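Local coordinates for D-alanyl-D-alanine carboxypeptidase DacB2 (Mycobacterium tuberculosis H37Rv, PDB 4RYE), which shows D,D-carboxypeptidase activity in vitro and probably removes the terminal D-alanine of peptidoglycan stem peptides as a serine peptidase in cell-wall biogenesis, at residues 23-28 with 251-256; 91-96 with 181-186; 179-182 with 187-190. All coordinates share one frame; numbering follows the deposited sequence.

Interaction 1: 23-28 with 251-256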
# COMPACT_ATOMS: atom_id res chain seq x y z
N TRP A 23 -14.21 -0.32 -2.83
CA TRP A 23 -13.48 -1.17 -1.89
C TRP A 23 -13.70 -2.63 -2.27
O TRP A 23 -14.58 -2.94 -3.09
CB TRP A 23 -13.91 -0.90 -0.43
CG TRP A 23 -15.41 -0.91 -0.20
CD1 TRP A 23 -16.24 0.18 -0.13
CD2 TRP A 23 -16.24 -2.06 0.00
NE1 TRP A 23 -17.53 -0.22 0.09
CE2 TRP A 23 -17.56 -1.59 0.17
CE3 TRP A 23 -16.00 -3.43 0.05
CZ2 TRP A 23 -18.64 -2.46 0.38
CZ3 TRP A 23 -17.07 -4.30 0.26
CH2 TRP A 23 -18.37 -3.80 0.42
N ILE A 24 -12.91 -3.51 -1.68
CA ILE A 24 -13.03 -4.95 -1.94
C ILE A 24 -12.55 -5.68 -0.70
O ILE A 24 -11.74 -5.16 0.04
CB ILE A 24 -12.20 -5.38 -3.19
CG1 ILE A 24 -12.53 -6.81 -3.63
CG2 ILE A 24 -10.69 -5.21 -2.96
CD1 ILE A 24 -11.91 -7.20 -4.98
N VAL A 25 -13.11 -6.86 -0.44
CA VAL A 25 -12.66 -7.72 0.65
C VAL A 25 -12.39 -9.08 0.03
O VAL A 25 -13.28 -9.66 -0.60
CB VAL A 25 -13.74 -7.90 1.75
CG1 VAL A 25 -13.20 -8.78 2.88
CG2 VAL A 25 -14.16 -6.54 2.31
N ALA A 26 -11.17 -9.56 0.17
CA ALA A 26 -10.79 -10.82 -0.47
C ALA A 26 -10.00 -11.68 0.51
O ALA A 26 -9.53 -11.19 1.55
CB ALA A 26 -9.98 -10.56 -1.76
N ASP A 27 -9.89 -12.96 0.19
CA ASP A 27 -9.15 -13.91 1.02
C ASP A 27 -7.73 -13.95 0.47
O ASP A 27 -7.52 -14.22 -0.71
CB ASP A 27 -9.82 -15.29 0.94
CG ASP A 27 -9.14 -16.34 1.82
OD1 ASP A 27 -7.91 -16.52 1.74
OD2 ASP A 27 -9.87 -17.02 2.58
N LEU A 28 -6.77 -13.65 1.33
CA LEU A 28 -5.36 -13.55 0.96
C LEU A 28 -4.80 -14.86 0.38
O LEU A 28 -3.92 -14.85 -0.49
CB LEU A 28 -4.56 -13.14 2.20
CG LEU A 28 -3.11 -12.68 2.07
CD1 LEU A 28 -3.00 -11.39 1.25
CD2 LEU A 28 -2.51 -12.51 3.45
N ALA A 251 -11.66 -1.65 9.85
CA ALA A 251 -11.94 -2.61 10.90
C ALA A 251 -13.33 -3.22 10.68
O ALA A 251 -13.55 -4.40 10.92
CB ALA A 251 -11.84 -1.94 12.27
N THR A 252 -14.27 -2.39 10.23
CA THR A 252 -15.62 -2.86 9.93
C THR A 252 -15.62 -3.91 8.80
O THR A 252 -16.31 -4.92 8.90
CB THR A 252 -16.54 -1.68 9.58
OG1 THR A 252 -16.86 -0.97 10.78
CG2 THR A 252 -17.84 -2.16 8.94
N LEU A 253 -14.83 -3.67 7.76
CA LEU A 253 -14.74 -4.62 6.64
C LEU A 253 -14.07 -5.93 7.03
O LEU A 253 -14.54 -7.00 6.67
CB LEU A 253 -14.03 -4.00 5.44
CG LEU A 253 -14.89 -3.00 4.66
CD1 LEU A 253 -14.07 -2.36 3.56
CD2 LEU A 253 -16.14 -3.69 4.09
N PHE A 254 -12.98 -5.84 7.79
CA PHE A 254 -12.31 -7.03 8.30
C PHE A 254 -13.23 -7.84 9.20
O PHE A 254 -13.37 -9.06 9.03
CB PHE A 254 -11.01 -6.65 9.05
CG PHE A 254 -9.82 -6.40 8.15
CD1 PHE A 254 -9.47 -7.30 7.14
CD2 PHE A 254 -9.04 -5.26 8.32
CE1 PHE A 254 -8.35 -7.07 6.33
CE2 PHE A 254 -7.94 -5.02 7.51
CZ PHE A 254 -7.59 -5.92 6.51
N ASP A 255 -13.87 -7.16 10.16
CA ASP A 255 -14.82 -7.81 11.07
C ASP A 255 -15.93 -8.51 10.27
O ASP A 255 -16.28 -9.66 10.56
CB ASP A 255 -15.50 -6.79 12.00
CG ASP A 255 -14.64 -6.40 13.20
OD1 ASP A 255 -13.56 -6.99 13.41
OD2 ASP A 255 -15.06 -5.50 13.95
N TRP A 256 -16.49 -7.81 9.30
CA TRP A 256 -17.54 -8.39 8.47
C TRP A 256 -17.03 -9.63 7.73
O TRP A 256 -17.72 -10.65 7.67
CB TRP A 256 -18.08 -7.36 7.48
CG TRP A 256 -19.16 -7.92 6.58
CD1 TRP A 256 -20.51 -7.93 6.80
CD2 TRP A 256 -18.96 -8.58 5.32
NE1 TRP A 256 -21.15 -8.55 5.76
CE2 TRP A 256 -20.22 -8.96 4.84
CE3 TRP A 256 -17.82 -8.89 4.56
CZ2 TRP A 256 -20.39 -9.63 3.62
CZ3 TRP A 256 -17.99 -9.55 3.35
CH2 TRP A 256 -19.26 -9.92 2.90
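Leu253 lays its CD2 methyl over the six-membered ring of Trp23, a CH-pi contact in which CD2 stands 4.1 Å from the ring centroid and 16° off the normal. The methyl lies nearer the rim than the middle, 4.0 Å from CZ3, while the other branch of Leu253 reaches back along the indole, with CD1 4.1 Å from CE3 of Trp23. On the side of Val25 the same leucine is met by a single methyl: Val25 CG2 is 3.9 Å from Leu253 CD2 and almost as near to Leu253 CB. Chi1 of 50° sends the indole of Trp23 toward the helix, and chi2 of -98° turns its face to Leu253. A branched leucine suits this place because both methyls can lie on the broad indole while one of them, CD2, also reaches Val25. Trp23 and Val25, alternate residues of the strand, face helix 246-259, whereas Ile24 points to the other side, against helix 155-166. One turn along from Leu253, Trp256 touches Ala35 of the adjacent strand. A helix packed through its apolar side on an antiparallel sheet, with further helices behind, is characteristic of the beta-lactamase-like fold of penicillin-binding proteins.

Interaction 2: 91-96 with 181-186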
# COMPACT_ATOMS: atom_id res chain seq x y z
N ALA A 91 19.17 -0.17 0.80
CA ALA A 91 17.84 -0.47 0.28
C ALA A 91 16.86 -0.77 1.41
O ALA A 91 15.71 -0.36 1.35
CB ALA A 91 17.90 -1.65 -0.68
N ARG A 92 17.32 -1.48 2.44
CA ARG A 92 16.46 -1.81 3.58
C ARG A 92 16.01 -0.54 4.29
O ARG A 92 14.82 -0.35 4.57
CB ARG A 92 17.17 -2.75 4.56
CG ARG A 92 16.38 -3.04 5.85
CD ARG A 92 15.03 -3.67 5.50
NE ARG A 92 14.16 -3.89 6.64
CZ ARG A 92 14.03 -5.07 7.27
NH1 ARG A 92 14.75 -6.12 6.87
NH2 ARG A 92 13.20 -5.19 8.30
N GLN A 93 16.96 0.35 4.55
CA GLN A 93 16.65 1.62 5.20
C GLN A 93 15.64 2.39 4.37
O GLN A 93 14.70 2.97 4.92
CB GLN A 93 17.92 2.46 5.39
CG GLN A 93 18.83 1.96 6.51
CD GLN A 93 20.24 2.54 6.45
OE1 GLN A 93 20.66 3.10 5.43
NE2 GLN A 93 20.98 2.40 7.54
N LEU A 94 15.81 2.39 3.05
CA LEU A 94 14.91 3.14 2.19
C LEU A 94 13.53 2.49 2.15
O LEU A 94 12.51 3.19 2.11
CB LEU A 94 15.50 3.32 0.78
CG LEU A 94 16.76 4.20 0.66
CD1 LEU A 94 17.33 4.19 -0.76
CD2 LEU A 94 16.45 5.61 1.10
N LEU A 95 13.49 1.16 2.18
CA LEU A 95 12.21 0.43 2.19
C LEU A 95 11.44 0.66 3.49
O LEU A 95 10.20 0.75 3.47
CB LEU A 95 12.42 -1.07 1.94
CG LEU A 95 12.68 -1.46 0.49
CD1 LEU A 95 13.20 -2.89 0.40
CD2 LEU A 95 11.40 -1.32 -0.30
N ASP A 96 12.15 0.75 4.61
CA ASP A 96 11.52 1.11 5.88
C ASP A 96 10.93 2.50 5.80
O ASP A 96 9.80 2.73 6.24
CB ASP A 96 12.54 1.06 7.04
CG ASP A 96 12.94 -0.36 7.41
OD1 ASP A 96 12.18 -1.30 7.10
OD2 ASP A 96 14.02 -0.54 8.01
N MSE A 181 15.00 1.89 12.56
CA MSE A 181 16.04 2.89 12.71
C MSE A 181 16.40 3.45 11.34
O MSE A 181 16.58 2.69 10.38
CB MSE A 181 17.29 2.28 13.36
CG MSE A 181 17.13 1.82 14.80
SE MSE A 181 16.41 3.16 16.03
CE MSE A 181 17.54 4.66 15.68
N PHE A 182 16.49 4.77 11.24
CA PHE A 182 16.86 5.40 9.98
C PHE A 182 18.03 6.36 10.22
O PHE A 182 18.07 7.03 11.25
CB PHE A 182 15.66 6.13 9.38
CG PHE A 182 15.85 6.56 7.96
CD1 PHE A 182 15.59 5.67 6.92
CD2 PHE A 182 16.29 7.84 7.65
CE1 PHE A 182 15.76 6.06 5.59
CE2 PHE A 182 16.47 8.24 6.34
CZ PHE A 182 16.21 7.35 5.31
N PRO A 183 19.00 6.40 9.29
CA PRO A 183 20.17 7.26 9.47
C PRO A 183 19.81 8.74 9.61
O PRO A 183 18.86 9.21 8.99
CB PRO A 183 20.97 7.05 8.18
CG PRO A 183 20.55 5.70 7.70
CD PRO A 183 19.10 5.58 8.08
N SER A 184 20.56 9.45 10.44
CA SER A 184 20.42 10.90 10.59
C SER A 184 21.81 11.47 10.77
O SER A 184 22.79 10.72 10.80
CB SER A 184 19.55 11.24 11.80
OG SER A 184 20.18 10.82 13.01
N ASP A 185 21.91 12.79 10.86
CA ASP A 185 23.19 13.43 11.14
C ASP A 185 23.78 12.87 12.44
O ASP A 185 24.87 12.30 12.44
CB ASP A 185 23.04 14.94 11.23
N ASN A 186 23.03 13.00 13.53
CA ASN A 186 23.47 12.54 14.85
C ASN A 186 23.45 11.02 15.06
O ASN A 186 23.37 10.55 16.19
CB ASN A 186 22.63 13.20 15.96
CG ASN A 186 23.02 14.63 16.22
OD1 ASN A 186 23.36 15.37 15.30
ND2 ASN A 186 22.97 15.04 17.48
O HOH W 1 19.43 1.35 10.13
O HOH W 2 16.06 0.68 8.53
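Gln93 of helix 91-100 and Pro183 of strand 179-184 meet by van der Waals packing, the CG-CD edge of the proline ring set over the face of the side-chain amide. Pro183 CG lies nearly equally far from the three heavy atoms of the amide, 3.3 Å from Gln93 NE2, and Pro183 CD stands close beside it. Gln93 reaches this far because CG is anti to its carbonyl carbon (chi1 -74°) and the chain beyond is extended. A glutamine suits the spot: its flat face accepts an apolar ring while its edge stays polar, OE1 being taken up by the backbone N of Thr90 just before the helix.

Phe182 makes a different approach. Its edge points at the helix backbone, with CE1 3.3 Å from the carbonyl oxygen of Gln93 and that oxygen in the plane of the ring, where the slightly positive aromatic hydrogens lie. Pro183 CD sits above one face of the same ring, toward its rim.

Polar links between the segments run through water. One water joins Gln93 NE2 to the carbonyl oxygen of Met181, a selenomethionine here, at 3.2 Å from each. A second donates to Met181 O over 2.8 Å and lies beside Asp96. Within the helix, Arg92 NE and Asp96 OD1 form a salt bridge one turn apart (3.3 Å, N-H...O angle 163°), and Arg92 NH2 pairs also with Glu177.

The axes of helix 91-96 and strand 181-184 pass 8.5 Å apart at 108°. The ring of Phe182 reaches Tyr89 and the loop residues Val81 and Val83, while Leu94 faces helix 104-113 and Leu95 packs on Ile174 of helix 169-176.

Interaction 3: 179-182 with 187-190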
# COMPACT_ATOMS: atom_id res chain seq x y z
N SER A 179 8.39 -0.14 14.27
CA SER A 179 9.38 0.92 14.17
C SER A 179 10.62 0.45 13.44
O SER A 179 10.81 -0.75 13.21
CB SER A 179 9.77 1.41 15.57
OG SER A 179 10.36 0.36 16.32
N ALA A 180 11.46 1.40 13.06
CA ALA A 180 12.73 1.08 12.43
C ALA A 180 13.71 2.20 12.69
O ALA A 180 13.32 3.32 13.00
CB ALA A 180 12.54 0.88 10.93
N MSE A 181 15.00 1.89 12.56
CA MSE A 181 16.04 2.89 12.71
C MSE A 181 16.40 3.45 11.34
O MSE A 181 16.58 2.69 10.38
CB MSE A 181 17.29 2.28 13.36
CG MSE A 181 17.13 1.82 14.80
SE MSE A 181 16.41 3.16 16.03
CE MSE A 181 17.54 4.66 15.68
N PHE A 182 16.49 4.77 11.24
CA PHE A 182 16.86 5.40 9.98
C PHE A 182 18.03 6.36 10.22
O PHE A 182 18.07 7.03 11.25
CB PHE A 182 15.66 6.13 9.38
CG PHE A 182 15.85 6.56 7.96
CD1 PHE A 182 15.59 5.67 6.92
CD2 PHE A 182 16.29 7.84 7.65
CE1 PHE A 182 15.76 6.06 5.59
CE2 PHE A 182 16.47 8.24 6.34
CZ PHE A 182 16.21 7.35 5.31
N GLY A 187 23.54 10.26 13.97
CA GLY A 187 23.57 8.82 14.07
C GLY A 187 22.37 8.16 13.44
O GLY A 187 22.32 7.98 12.22
N GLU A 188 21.40 7.78 14.26
CA GLU A 188 20.18 7.14 13.77
C GLU A 188 18.95 7.59 14.55
O GLU A 188 18.99 7.76 15.77
CB GLU A 188 20.32 5.61 13.81
CG GLU A 188 20.90 5.05 15.12
CD GLU A 188 20.90 3.54 15.15
OE1 GLU A 188 20.72 2.92 14.07
OE2 GLU A 188 21.07 2.96 16.25
N GLN A 189 17.85 7.79 13.82
CA GLN A 189 16.59 8.26 14.40
C GLN A 189 15.57 7.14 14.27
O GLN A 189 15.47 6.50 13.22
CB GLN A 189 16.08 9.52 13.66
CG GLN A 189 15.97 9.37 12.12
CD GLN A 189 15.33 10.57 11.41
OE1 GLN A 189 15.82 11.70 11.51
NE2 GLN A 189 14.23 10.32 10.69
N LEU A 190 14.82 6.89 15.34
CA LEU A 190 13.76 5.89 15.28
C LEU A 190 12.56 6.46 14.52
O LEU A 190 12.06 7.54 14.86
CB LEU A 190 13.36 5.47 16.70
CG LEU A 190 12.50 4.21 16.86
CD1 LEU A 190 12.89 3.47 18.12
CD2 LEU A 190 11.03 4.56 16.90
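Met181 and Leu190 face each other as a non-hydrogen-bonded pair in the antiparallel beta hairpin of strands 179-184 and 187-192, and the side chain of Met181, a selenomethionine in this crystal, folds back over the partner strand. Its CB lies 3.6 Å from OE1 of Glu188, and CG runs alongside the same carboxylate oxygen. SE then comes over Leu190, 3.9 Å from its CB and as near to its CA. The methyl CE ends 3.4 Å from Glu188 CG and equally near Glu188 O, against the backbone where Gln189 joins Leu190. Bends at chi2 (-53°) and chi3 (-51°) turn the chain in this way, so that it crosses the extended Glu188 at about a right angle. A long unbranched side chain is well suited to such a path: it can follow the strand surface and cover the methylenes of Glu188, an exposed residue, while its own CB and CG lie against the carboxylate.

The backbones are joined at the next pair. Phe182 N donates to Gln189 O at 2.8 Å, and Gln189 N returns a bond to Phe182 O at 2.7 Å, both close to straight. Phe182 O is also approached by Glu188 CA in a CA-H...O contact, and Gln189 CG lies beside it. Further along, Ala180 bonds through its backbone to Ile191 and continues the pairing.

Gly187 begins the returning strand with a phi of 116°, at backbone angles where a CB would collide with the carbonyl oxygen of the preceding residue; glycine suits the start of the strand for that reason. At the other end of the segments, on the face that also carries Met181, Leu190 CD2 rests 3.6 Å from Ser179 CB.

How the interactions relate
Interactions 2 and 3 share Met181 and Phe182, and their centres are 6 Å apart: interaction 3 builds the hairpin, and interaction 2 sets its first strand against helix 91-100. They also touch directly, Asp96 OD2 lying 3.6 Å from Ala180 CB. Neither touches Lys50, the probable proton acceptor: the side chain of Leu94 is about 11 Å, and that of Phe182 about 12 Å, from its side chain. Interaction 1 belongs to the distant sheet-and-helix part of the fold, its centre 32 Å from each of the others, and stays away from the active-site residues. Along the chain, it encloses both of them.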